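PDB 4RF6: arginine kinase, which catalyses the reversible transfer of a phosphoryl group from ATP to L-arginine, giving N(omega)-phospho-L-arginine and ADP, with two phosphagen kinase units in one chain. Local coordinates for residues A[537-540]-A[541-545]; A[580-583]-A[584-588]; A[60-63]-A[64-68]; A[7-10]-A[11-15]. All coordinates share one frame; numbering follows the deposited sequence.

Followed from the N terminus, the chain first makes contact 4, two turns of helix 7-14, then contact 3 at the end of helix 57-66, contact 1 at the end of helix 534-542, and contact 2 in the hairpin of strands 577-581 and 587-594. All four are local and run in series; none nests in or crosses another. Contacts 4 and 3 belong to the first repeat and pack together, Ala10 of one lying on Val65 and Val66 of the other. Contacts 1 and 2 belong to the second repeat, with centres about 17 Å apart, and meet where Phe545 O accepts a probable hydrogen bond from Trp580 NE1. About 50 Å separates the centres of contacts 1 and 3.

Contact 1 of 4, residues A[537-540]-A[541-545]; sequences RQKL and VNDHF
The turn from Leu540 to Phe545 closes helix 534-542 with a Schellman motif in the C-terminal catalytic domain of the second repeat, next to strand 524-528. Phe545 N donates to Leu540 O over 2.8 Å in a nearly straight bond (171° at the hydrogen), the 6→1 link of the motif, while His544, with positive phi, turns the chain and its N bonds back to Val541 O. One turn earlier Val541 N and Asn542 N still make regular helical bonds to Arg537 O and Gln538 O.

On the outer side of the last turn, two amides meet. Gln538 bends at chi2 (54°), which swings its amide along the helix until NE2 lies 2.9 Å from Asn542 OD1. The hydrogen bond is bent, and NE2 sits above the carbonyl plane of Asn542, although OD1 lies close to the amide plane of Gln538; the two planes are 34° apart. On the buried side Leu540 CD2 packs 4.0 Å from Phe545 CB, the side chains crossing at about a right angle, and Asp543 CB rests over the centre of one face of the Phe545 ring. His571 meets the same ring.

Lys539 NZ and Asp543 OD2 stay 4.4 Å apart, too far for a salt bridge, and NZ has a weak hydrogen bond to His571. Their attraction is therefore probably diffuse, and directed hydrogen bonding at this helix end comes chiefly from the backbone and the exposed amide pair.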
loop_
_atom_site.group_PDB
_atom_site.type_symbol
_atom_site.label_atom_id
_atom_site.label_comp_id
_atom_site.label_asym_id
_atom_site.label_seq_id
_atom_site.Cartn_x
_atom_site.Cartn_y
_atom_site.Cartn_z
ATOM N N ARG A 537 -7.711 15.053 -7.171
ATOM C CA ARG A 537 -6.407 15.515 -6.728
ATOM C C ARG A 537 -6.221 16.986 -7.056
ATOM O O ARG A 537 -6.035 17.807 -6.160
ATOM C CB ARG A 537 -5.305 14.691 -7.388
ATOM C CG ARG A 537 -3.895 15.105 -6.998
ATOM C CD ARG A 537 -2.959 13.916 -7.069
ATOM N NE ARG A 537 -3.497 12.892 -7.959
ATOM C CZ ARG A 537 -3.515 11.589 -7.689
ATOM N NH1 ARG A 537 -3.011 11.135 -6.549
ATOM N NH2 ARG A 537 -4.035 10.737 -8.564
ATOM N N GLN A 538 -6.292 17.310 -8.345
ATOM C CA GLN A 538 -6.107 18.677 -8.820
ATOM C C GLN A 538 -6.948 19.675 -8.030
ATOM O O GLN A 538 -6.464 20.735 -7.628
ATOM C CB GLN A 538 -6.463 18.769 -10.304
ATOM C CG GLN A 538 -6.058 20.094 -10.919
ATOM C CD GLN A 538 -4.589 20.400 -10.685
ATOM O OE1 GLN A 538 -3.714 19.750 -11.256
ATOM N NE2 GLN A 538 -4.312 21.378 -9.828
ATOM N N LYS A 539 -8.207 19.316 -7.811
ATOM C CA LYS A 539 -9.121 20.125 -7.019
ATOM C C LYS A 539 -8.572 20.360 -5.614
ATOM O O LYS A 539 -8.579 21.490 -5.109
ATOM C CB LYS A 539 -10.493 19.450 -6.960
ATOM C CG LYS A 539 -11.345 19.852 -5.769
ATOM C CD LYS A 539 -12.769 19.315 -5.871
ATOM C CE LYS A 539 -13.220 18.732 -4.540
ATOM N NZ LYS A 539 -12.514 19.374 -3.390
ATOM N N LEU A 540 -8.081 19.290 -4.992
ATOM C CA LEU A 540 -7.511 19.372 -3.651
ATOM C C LEU A 540 -6.237 20.216 -3.620
ATOM O O LEU A 540 -6.034 20.997 -2.688
ATOM C CB LEU A 540 -7.254 17.971 -3.087
ATOM C CG LEU A 540 -8.524 17.188 -2.758
ATOM C CD1 LEU A 540 -8.207 15.733 -2.453
ATOM C CD2 LEU A 540 -9.258 17.831 -1.593
ATOM N N VAL A 541 -5.387 20.062 -4.636
ATOM C CA VAL A 541 -4.161 20.857 -4.736
ATOM C C VAL A 541 -4.493 22.346 -4.829
ATOM O O VAL A 541 -3.840 23.183 -4.200
ATOM C CB VAL A 541 -3.306 20.479 -5.965
ATOM C CG1 VAL A 541 -1.930 21.123 -5.865
ATOM C CG2 VAL A 541 -3.160 18.974 -6.089
ATOM N N ASN A 542 -5.512 22.667 -5.621
ATOM C CA ASN A 542 -5.923 24.050 -5.820
ATOM C C ASN A 542 -6.406 24.724 -4.534
ATOM O O ASN A 542 -6.222 25.927 -4.352
ATOM C CB ASN A 542 -6.997 24.139 -6.910
ATOM C CG ASN A 542 -6.467 23.775 -8.289
ATOM O OD1 ASN A 542 -5.256 23.744 -8.520
ATOM N ND2 ASN A 542 -7.379 23.509 -9.219
ATOM N N ASP A 543 -7.022 23.948 -3.644
ATOM C CA ASP A 543 -7.438 24.466 -2.341
ATOM C C ASP A 543 -6.308 24.365 -1.309
ATOM O O ASP A 543 -6.468 24.796 -0.164
ATOM C CB ASP A 543 -8.680 23.726 -1.827
ATOM C CG ASP A 543 -9.959 24.159 -2.521
ATOM O OD1 ASP A 543 -9.992 25.277 -3.074
ATOM O OD2 ASP A 543 -10.936 23.382 -2.496
ATOM N N HIS A 544 -5.176 23.796 -1.728
ATOM C CA HIS A 544 -4.024 23.541 -0.849
ATOM C C HIS A 544 -4.337 22.515 0.256
ATOM O O HIS A 544 -3.822 22.624 1.369
ATOM C CB HIS A 544 -3.488 24.847 -0.232
ATOM C CG HIS A 544 -2.684 25.692 -1.175
ATOM N ND1 HIS A 544 -1.812 25.157 -2.099
ATOM C CD2 HIS A 544 -2.612 27.036 -1.320
ATOM C CE1 HIS A 544 -1.241 26.138 -2.778
ATOM N NE2 HIS A 544 -1.710 27.287 -2.325
ATOM N N PHE A 545 -5.164 21.522 -0.067
ATOM C CA PHE A 545 -5.643 20.547 0.915
ATOM C C PHE A 545 -4.923 19.203 0.824
ATOM O O PHE A 545 -5.037 18.360 1.720
ATOM C CB PHE A 545 -7.143 20.304 0.739
ATOM C CG PHE A 545 -8.008 21.441 1.197
ATOM C CD1 PHE A 545 -7.453 22.588 1.750
ATOM C CD2 PHE A 545 -9.391 21.351 1.087
ATOM C CE1 PHE A 545 -8.260 23.632 2.174
ATOM C CE2 PHE A 545 -10.204 22.385 1.510
ATOM C CZ PHE A 545 -9.641 23.528 2.055
#

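Contact 2 of 4, residues A[580-583]-A[584-588]; sequences WINE and EDQLR
Backbone hydrogen bonds pair Trp580 with Arg588 in both directions: Trp580 N to Arg588 O at 2.9 Å and Arg588 N to Trp580 O at 3.0 Å. The next residues, Ile581 and Leu587, form a non-hydrogen-bonded antiparallel pair, supplemented by a CA-H...O contact from Ile581 CA to Gln586 O. Gln586 O also accepts from Asn582 N at 2.8 Å; the bond is straight at the hydrogen, but the donor stands above the carbonyl plane.

The Trp580 and Arg588 side chains lie side by side on one face of the sheet, pointing the same way. Trp580 CZ3 lies over a face of the guanidinium, offset toward its rim and 3.6 Å from Arg588 NH1, with the two planes 17° apart. The bend of Arg588 at chi3 (-111°) brings the guanidinium beside the outer six-membered-ring atoms of the indole, CZ3 nearest. Trp580 NE1 bonds to Phe545 O.

These strands, 577-581 and 587-594, form a beta hairpin within the antiparallel sheet of the second catalytic domain. On the other face, Ile581 and Leu587 both pack on Val511 of helix 501-516.

Water and carboxylate interactions fill the turn. Water 1 donates to Trp580 O and accepts from Glu583 N; its approach to Asp585 O is too short to be trusted. Glu583 OE1 is reached from above its carboxylate plane by Glu584 N, 3.0 Å away, and also accepts from water 2. The 4.2 Å separation of Glu583 OE1 from Arg588 NE leaves only a charge interaction, since OE1 lies well out of the guanidinium plane.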
loop_
_atom_site.group_PDB
_atom_site.type_symbol
_atom_site.label_atom_id
_atom_site.label_comp_id
_atom_site.label_asym_id
_atom_site.label_seq_id
_atom_site.Cartn_x
_atom_site.Cartn_y
_atom_site.Cartn_z
ATOM N N TRP A 580 -6.448 15.990 8.008
ATOM C CA TRP A 580 -5.594 15.019 7.338
ATOM C C TRP A 580 -5.556 13.763 8.190
ATOM O O TRP A 580 -5.337 13.837 9.405
ATOM C CB TRP A 580 -4.183 15.563 7.151
ATOM C CG TRP A 580 -4.078 16.594 6.078
ATOM C CD1 TRP A 580 -5.053 16.968 5.192
ATOM C CD2 TRP A 580 -2.932 17.398 5.777
ATOM N NE1 TRP A 580 -4.577 17.951 4.358
ATOM C CE2 TRP A 580 -3.278 18.234 4.695
ATOM C CE3 TRP A 580 -1.644 17.492 6.319
ATOM C CZ2 TRP A 580 -2.380 19.154 4.140
ATOM C CZ3 TRP A 580 -0.753 18.404 5.768
ATOM C CH2 TRP A 580 -1.127 19.225 4.692
ATOM N N ILE A 581 -5.772 12.613 7.556
ATOM C CA ILE A 581 -5.786 11.341 8.271
ATOM C C ILE A 581 -4.543 10.507 7.978
ATOM O O ILE A 581 -4.234 10.217 6.815
ATOM C CB ILE A 581 -7.052 10.526 7.949
ATOM C CG1 ILE A 581 -8.302 11.349 8.264
ATOM C CG2 ILE A 581 -7.066 9.220 8.740
ATOM C CD1 ILE A 581 -9.608 10.617 7.986
ATOM N N ASN A 582 -3.836 10.137 9.046
ATOM C CA ASN A 582 -2.654 9.285 8.963
ATOM C C ASN A 582 -1.517 9.859 8.120
ATOM O O ASN A 582 -0.776 9.114 7.474
ATOM C CB ASN A 582 -3.031 7.866 8.501
ATOM C CG ASN A 582 -3.717 7.063 9.595
ATOM O OD1 ASN A 582 -3.349 7.161 10.761
ATOM N ND2 ASN A 582 -4.725 6.271 9.221
ATOM N N GLU A 583 -1.388 11.183 8.132
ATOM C CA GLU A 583 -0.233 11.835 7.529
ATOM C C GLU A 583 0.990 11.638 8.444
ATOM O O GLU A 583 1.539 10.534 8.518
ATOM C CB GLU A 583 -0.529 13.318 7.274
ATOM C CG GLU A 583 0.495 14.035 6.396
ATOM C CD GLU A 583 1.279 15.093 7.154
ATOM O OE1 GLU A 583 0.840 15.487 8.257
ATOM O OE2 GLU A 583 2.336 15.523 6.643
ATOM N N GLU A 584 1.409 12.683 9.156
ATOM C CA GLU A 584 2.521 12.565 10.109
ATOM C C GLU A 584 2.001 12.096 11.465
ATOM O O GLU A 584 2.613 11.252 12.126
ATOM C CB GLU A 584 3.252 13.902 10.263
ATOM C CG GLU A 584 4.489 13.843 11.164
ATOM C CD GLU A 584 5.236 15.169 11.226
ATOM O OE1 GLU A 584 4.795 16.132 10.567
ATOM O OE2 GLU A 584 6.264 15.246 11.928
ATOM N N ASP A 585 0.882 12.677 11.882
ATOM C CA ASP A 585 0.119 12.155 13.003
ATOM C C ASP A 585 -1.147 11.517 12.444
ATOM O O ASP A 585 -1.476 11.691 11.264
ATOM C CB ASP A 585 -0.240 13.267 13.991
ATOM C CG ASP A 585 0.956 13.748 14.786
ATOM O OD1 ASP A 585 1.321 13.065 15.765
ATOM O OD2 ASP A 585 1.526 14.803 14.428
ATOM N N GLN A 586 -1.851 10.773 13.284
ATOM C CA GLN A 586 -3.056 10.095 12.838
ATOM C C GLN A 586 -4.118 11.125 12.476
ATOM O O GLN A 586 -4.864 10.952 11.508
ATOM C CB GLN A 586 -3.510 9.108 13.916
ATOM C CG GLN A 586 -2.476 7.976 14.083
ATOM C CD GLN A 586 -2.524 7.267 15.425
ATOM O OE1 GLN A 586 -3.503 7.363 16.167
ATOM N NE2 GLN A 586 -1.455 6.539 15.738
ATOM N N LEU A 587 -4.137 12.220 13.234
ATOM C CA LEU A 587 -5.048 13.330 12.987
ATOM C C LEU A 587 -4.321 14.669 12.965
ATOM O O LEU A 587 -3.614 15.020 13.921
ATOM C CB LEU A 587 -6.136 13.375 14.057
ATOM C CG LEU A 587 -7.072 12.174 14.093
ATOM C CD1 LEU A 587 -7.941 12.197 15.333
ATOM C CD2 LEU A 587 -7.931 12.180 12.838
ATOM N N ARG A 588 -4.491 15.412 11.874
ATOM C CA ARG A 588 -4.129 16.824 11.862
ATOM C C ARG A 588 -5.407 17.602 11.581
ATOM O O ARG A 588 -6.024 17.450 10.521
ATOM C CB ARG A 588 -3.068 17.130 10.812
ATOM C CG ARG A 588 -2.506 18.536 10.950
ATOM C CD ARG A 588 -1.908 19.034 9.651
ATOM N NE ARG A 588 -0.457 19.150 9.721
ATOM C CZ ARG A 588 0.243 20.078 9.074
ATOM N NH1 ARG A 588 -0.382 20.968 8.313
ATOM N NH2 ARG A 588 1.564 20.120 9.188
HETATM O O HOH W 1 -2.706 13.135 9.769
HETATM O O HOH W 2 -0.563 15.056 10.364
#

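Contact 3 of 4, residues A[60-63]-A[64-68]; sequences CINS and GVVNL
With CG anti to its carbonyl carbon (chi1 -50°), Asn67 folds its amide back over the last turn of helix 57-66, and Ser63 turns OG anti to the backbone N (chi1 -175°), toward that amide. Asn67 ND2 then donates to Ser63 O at 3.0 Å, with a weak second bond to Ser63 OG at 3.2 Å. Asn67 N reaches the same Ser63 O at 2.8 Å. The two donors come from opposite faces of the carbonyl plane, one from the backbone and one from the side chain, so a single residue grips this oxygen twice just where the helix ends.

Asn62 O is likewise shared. Val66 N donates to Asn62 O at 2.9 Å, nearly end-on, whereas Val65 N sits well above the carbonyl plane. Beside them Val66 CG2 packs against the flat end of Asn62, 3.8 Å from OD1, while Asn62 ND2 bonds to Ala204 O. Farther round the helix, Ile61 CD1 and Val65 CG2 make a loose apolar contact at 4.4 Å.

Helix 200-205 lies against Ser63, Val66 and Asn67, and Gly64 is close to Gly73, part of a segment that probably binds the substrate, as in related kinases. Ser63 OG also bonds to Phe201 O, and Asn67 OD1 to Arg200 NH1. The buried polar ends of Ser63 and Asn67 are thus satisfied both within the helix end and across to helix 200-205, joining the N-terminal and catalytic domains of the first repeat.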
loop_
_atom_site.group_PDB
_atom_site.type_symbol
_atom_site.label_atom_id
_atom_site.label_comp_id
_atom_site.label_asym_id
_atom_site.label_seq_id
_atom_site.Cartn_x
_atom_site.Cartn_y
_atom_site.Cartn_z
ATOM N N CYS A 60 -2.566 -25.243 -32.303
ATOM C CA CYS A 60 -1.833 -25.242 -31.045
ATOM C C CYS A 60 -0.476 -24.553 -31.140
ATOM O O CYS A 60 -0.058 -23.863 -30.210
ATOM C CB CYS A 60 -1.660 -26.670 -30.536
ATOM S SG CYS A 60 -3.196 -27.384 -29.916
ATOM N N ILE A 61 0.212 -24.734 -32.261
ATOM C CA ILE A 61 1.566 -24.210 -32.388
ATOM C C ILE A 61 1.611 -22.823 -33.016
ATOM O O ILE A 61 2.682 -22.223 -33.107
ATOM C CB ILE A 61 2.461 -25.139 -33.234
ATOM C CG1 ILE A 61 1.977 -25.157 -34.687
ATOM C CG2 ILE A 61 2.505 -26.548 -32.631
ATOM C CD1 ILE A 61 2.921 -25.876 -35.635
ATOM N N ASN A 62 0.460 -22.315 -33.450
ATOM C CA ASN A 62 0.436 -21.086 -34.250
ATOM C C ASN A 62 1.138 -19.889 -33.611
ATOM O O ASN A 62 1.893 -19.180 -34.282
ATOM C CB ASN A 62 -0.988 -20.694 -34.643
ATOM C CG ASN A 62 -1.015 -19.586 -35.687
ATOM O OD1 ASN A 62 -0.388 -19.703 -36.743
ATOM N ND2 ASN A 62 -1.716 -18.495 -35.386
ATOM N N SER A 63 0.894 -19.664 -32.324
ATOM C CA SER A 63 1.454 -18.491 -31.656
ATOM C C SER A 63 2.981 -18.537 -31.635
ATOM O O SER A 63 3.649 -17.508 -31.792
ATOM C CB SER A 63 0.909 -18.355 -30.239
ATOM O OG SER A 63 1.368 -17.158 -29.645
ATOM N N GLY A 64 3.528 -19.736 -31.457
ATOM C CA GLY A 64 4.967 -19.919 -31.405
ATOM C C GLY A 64 5.676 -19.747 -32.738
ATOM O O GLY A 64 6.896 -19.554 -32.778
ATOM N N VAL A 65 4.922 -19.831 -33.831
ATOM C CA VAL A 65 5.480 -19.602 -35.159
ATOM C C VAL A 65 5.321 -18.133 -35.544
ATOM O O VAL A 65 6.235 -17.524 -36.111
ATOM C CB VAL A 65 4.808 -20.483 -36.224
ATOM C CG1 VAL A 65 5.562 -20.378 -37.541
ATOM C CG2 VAL A 65 4.756 -21.933 -35.764
ATOM N N VAL A 66 4.150 -17.574 -35.237
ATOM C CA VAL A 66 3.888 -16.155 -35.461
ATOM C C VAL A 66 4.862 -15.322 -34.637
ATOM O O VAL A 66 5.464 -14.370 -35.138
ATOM C CB VAL A 66 2.441 -15.773 -35.085
ATOM C CG1 VAL A 66 2.258 -14.252 -35.067
ATOM C CG2 VAL A 66 1.451 -16.419 -36.045
ATOM N N ASN A 67 5.013 -15.699 -33.371
ATOM C CA ASN A 67 5.930 -15.027 -32.460
ATOM C C ASN A 67 7.149 -15.900 -32.198
ATOM O O ASN A 67 7.187 -16.653 -31.222
ATOM C CB ASN A 67 5.225 -14.696 -31.142
ATOM C CG ASN A 67 3.899 -13.984 -31.352
ATOM O OD1 ASN A 67 3.865 -12.795 -31.671
ATOM N ND2 ASN A 67 2.799 -14.712 -31.172
ATOM N N LEU A 68 8.144 -15.790 -33.075
ATOM C CA LEU A 68 9.334 -16.639 -33.024
ATOM C C LEU A 68 10.149 -16.459 -31.742
ATOM O O LEU A 68 10.944 -17.328 -31.377
ATOM C CB LEU A 68 10.216 -16.381 -34.249
ATOM C CG LEU A 68 9.637 -16.842 -35.586
ATOM C CD1 LEU A 68 10.456 -16.299 -36.747
ATOM C CD2 LEU A 68 9.552 -18.367 -35.649
#

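Contact 4 of 4, residues A[7-10]-A[11-15]; sequences PETA and AKFKS
Thr9 and Phe13, one turn apart on the short N-terminal helix 7-14, lie side by side and point the same way. Thr9 CG2 touches Phe13 CE1 at 4.1 Å. The ring also turns its edge to the backbone: Thr9 O lies near the ring plane, 3.2 Å from Phe13 CD1, and Ala10 O is near the same plane. With CG anti to the carbonyl carbon (chi1 -67°), Phe13 directs its ring back along the helix toward Thr9. On the neighbouring side of the helix, the aliphatic start of Lys12 runs over the preceding turn, its CG 3.7 Å from Glu8 O.

Alpha-helical hydrogen bonds fix the spacing of these side chains. Ala11 N donates to Pro7 O at 3.0 Å and Lys14 N to Ala10 O at 2.9 Å, both nearly straight. Weaker bonds over three residues, from Lys12 N to Thr9 O and Phe13 N to Ala10 O, accompany them. At the start of the helix, Asp6 OD1 accepts from Thr9 N.

Further out, the helix lies against helix 57-66 of the same repeat. The buried Ala10 packs on Val65 and Val66, Phe13 meets Trp58 and Pro22, and Lys14 extends over Trp58 to a salt bridge with Asp59. The solvent-facing side carries Glu8, Ala11 and Lys12. At its C-terminal end, Ala11 O accepts twice from one residue, from Ser15 N at 2.8 Å and from Ser15 OG at 2.9 Å, the hydroxyl donor tilted 19° from the carbonyl plane.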
loop_
_atom_site.group_PDB
_atom_site.type_symbol
_atom_site.label_atom_id
_atom_site.label_comp_id
_atom_site.label_asym_id
_atom_site.label_seq_id
_atom_site.Cartn_x
_atom_site.Cartn_y
_atom_site.Cartn_z
ATOM N N PRO A 7 2.429 -12.731 -38.640
ATOM C CA PRO A 7 1.337 -13.669 -38.919
ATOM C C PRO A 7 1.250 -14.057 -40.397
ATOM O O PRO A 7 0.887 -15.194 -40.700
ATOM C CB PRO A 7 0.088 -12.880 -38.505
ATOM C CG PRO A 7 0.483 -11.450 -38.644
ATOM C CD PRO A 7 1.925 -11.403 -38.241
ATOM N N GLU A 8 1.582 -13.131 -41.293
ATOM C CA GLU A 8 1.486 -13.370 -42.736
ATOM C C GLU A 8 2.332 -14.557 -43.206
ATOM O O GLU A 8 1.917 -15.309 -44.092
ATOM C CB GLU A 8 1.871 -12.110 -43.524
ATOM C CG GLU A 8 1.054 -10.855 -43.193
ATOM C CD GLU A 8 1.586 -10.099 -41.981
ATOM O OE1 GLU A 8 1.007 -9.047 -41.628
ATOM O OE2 GLU A 8 2.584 -10.559 -41.387
ATOM N N THR A 9 3.511 -14.717 -42.607
ATOM C CA THR A 9 4.431 -15.798 -42.961
ATOM C C THR A 9 3.959 -17.141 -42.404
ATOM O O THR A 9 4.058 -18.175 -43.072
ATOM C CB THR A 9 5.864 -15.509 -42.458
ATOM O OG1 THR A 9 6.362 -14.320 -43.085
ATOM C CG2 THR A 9 6.799 -16.666 -42.777
ATOM N N ALA A 10 3.451 -17.124 -41.177
ATOM C CA ALA A 10 2.932 -18.339 -40.557
ATOM C C ALA A 10 1.730 -18.880 -41.331
ATOM O O ALA A 10 1.609 -20.087 -41.538
ATOM C CB ALA A 10 2.558 -18.077 -39.107
ATOM N N ALA A 11 0.843 -17.982 -41.747
ATOM C CA ALA A 11 -0.358 -18.361 -42.492
ATOM C C ALA A 11 -0.067 -19.172 -43.763
ATOM O O ALA A 11 -0.828 -20.081 -44.113
ATOM C CB ALA A 11 -1.180 -17.130 -42.823
ATOM N N LYS A 12 1.018 -18.833 -44.460
ATOM C CA LYS A 12 1.406 -19.556 -45.669
ATOM C C LYS A 12 1.649 -21.035 -45.388
ATOM O O LYS A 12 1.256 -21.904 -46.170
ATOM C CB LYS A 12 2.671 -18.956 -46.282
ATOM C CG LYS A 12 2.500 -17.583 -46.899
ATOM C CD LYS A 12 3.710 -17.248 -47.761
ATOM C CE LYS A 12 3.955 -15.747 -47.826
ATOM N NZ LYS A 12 4.894 -15.381 -48.927
ATOM N N PHE A 13 2.313 -21.314 -44.273
ATOM C CA PHE A 13 2.613 -22.687 -43.891
ATOM C C PHE A 13 1.376 -23.363 -43.304
ATOM O O PHE A 13 1.108 -24.534 -43.581
ATOM C CB PHE A 13 3.785 -22.723 -42.906
ATOM C CG PHE A 13 5.096 -22.291 -43.509
ATOM C CD1 PHE A 13 5.552 -20.987 -43.360
ATOM C CD2 PHE A 13 5.869 -23.190 -44.229
ATOM C CE1 PHE A 13 6.755 -20.587 -43.916
ATOM C CE2 PHE A 13 7.075 -22.802 -44.790
ATOM C CZ PHE A 13 7.520 -21.497 -44.632
ATOM N N LYS A 14 0.617 -22.614 -42.506
ATOM C CA LYS A 14 -0.595 -23.143 -41.887
ATOM C C LYS A 14 -1.649 -23.531 -42.927
ATOM O O LYS A 14 -2.268 -24.589 -42.826
ATOM C CB LYS A 14 -1.180 -22.142 -40.883
ATOM C CG LYS A 14 -2.443 -22.637 -40.187
ATOM C CD LYS A 14 -2.861 -21.708 -39.063
ATOM C CE LYS A 14 -4.160 -22.172 -38.412
ATOM N NZ LYS A 14 -3.935 -22.904 -37.136
ATOM N N SER A 15 -1.843 -22.682 -43.933
ATOM C CA SER A 15 -2.833 -22.955 -44.972
ATOM C C SER A 15 -2.458 -24.168 -45.827
ATOM O O SER A 15 -3.315 -24.755 -46.492
ATOM C CB SER A 15 -3.024 -21.730 -45.863
ATOM O OG SER A 15 -1.814 -21.379 -46.506
#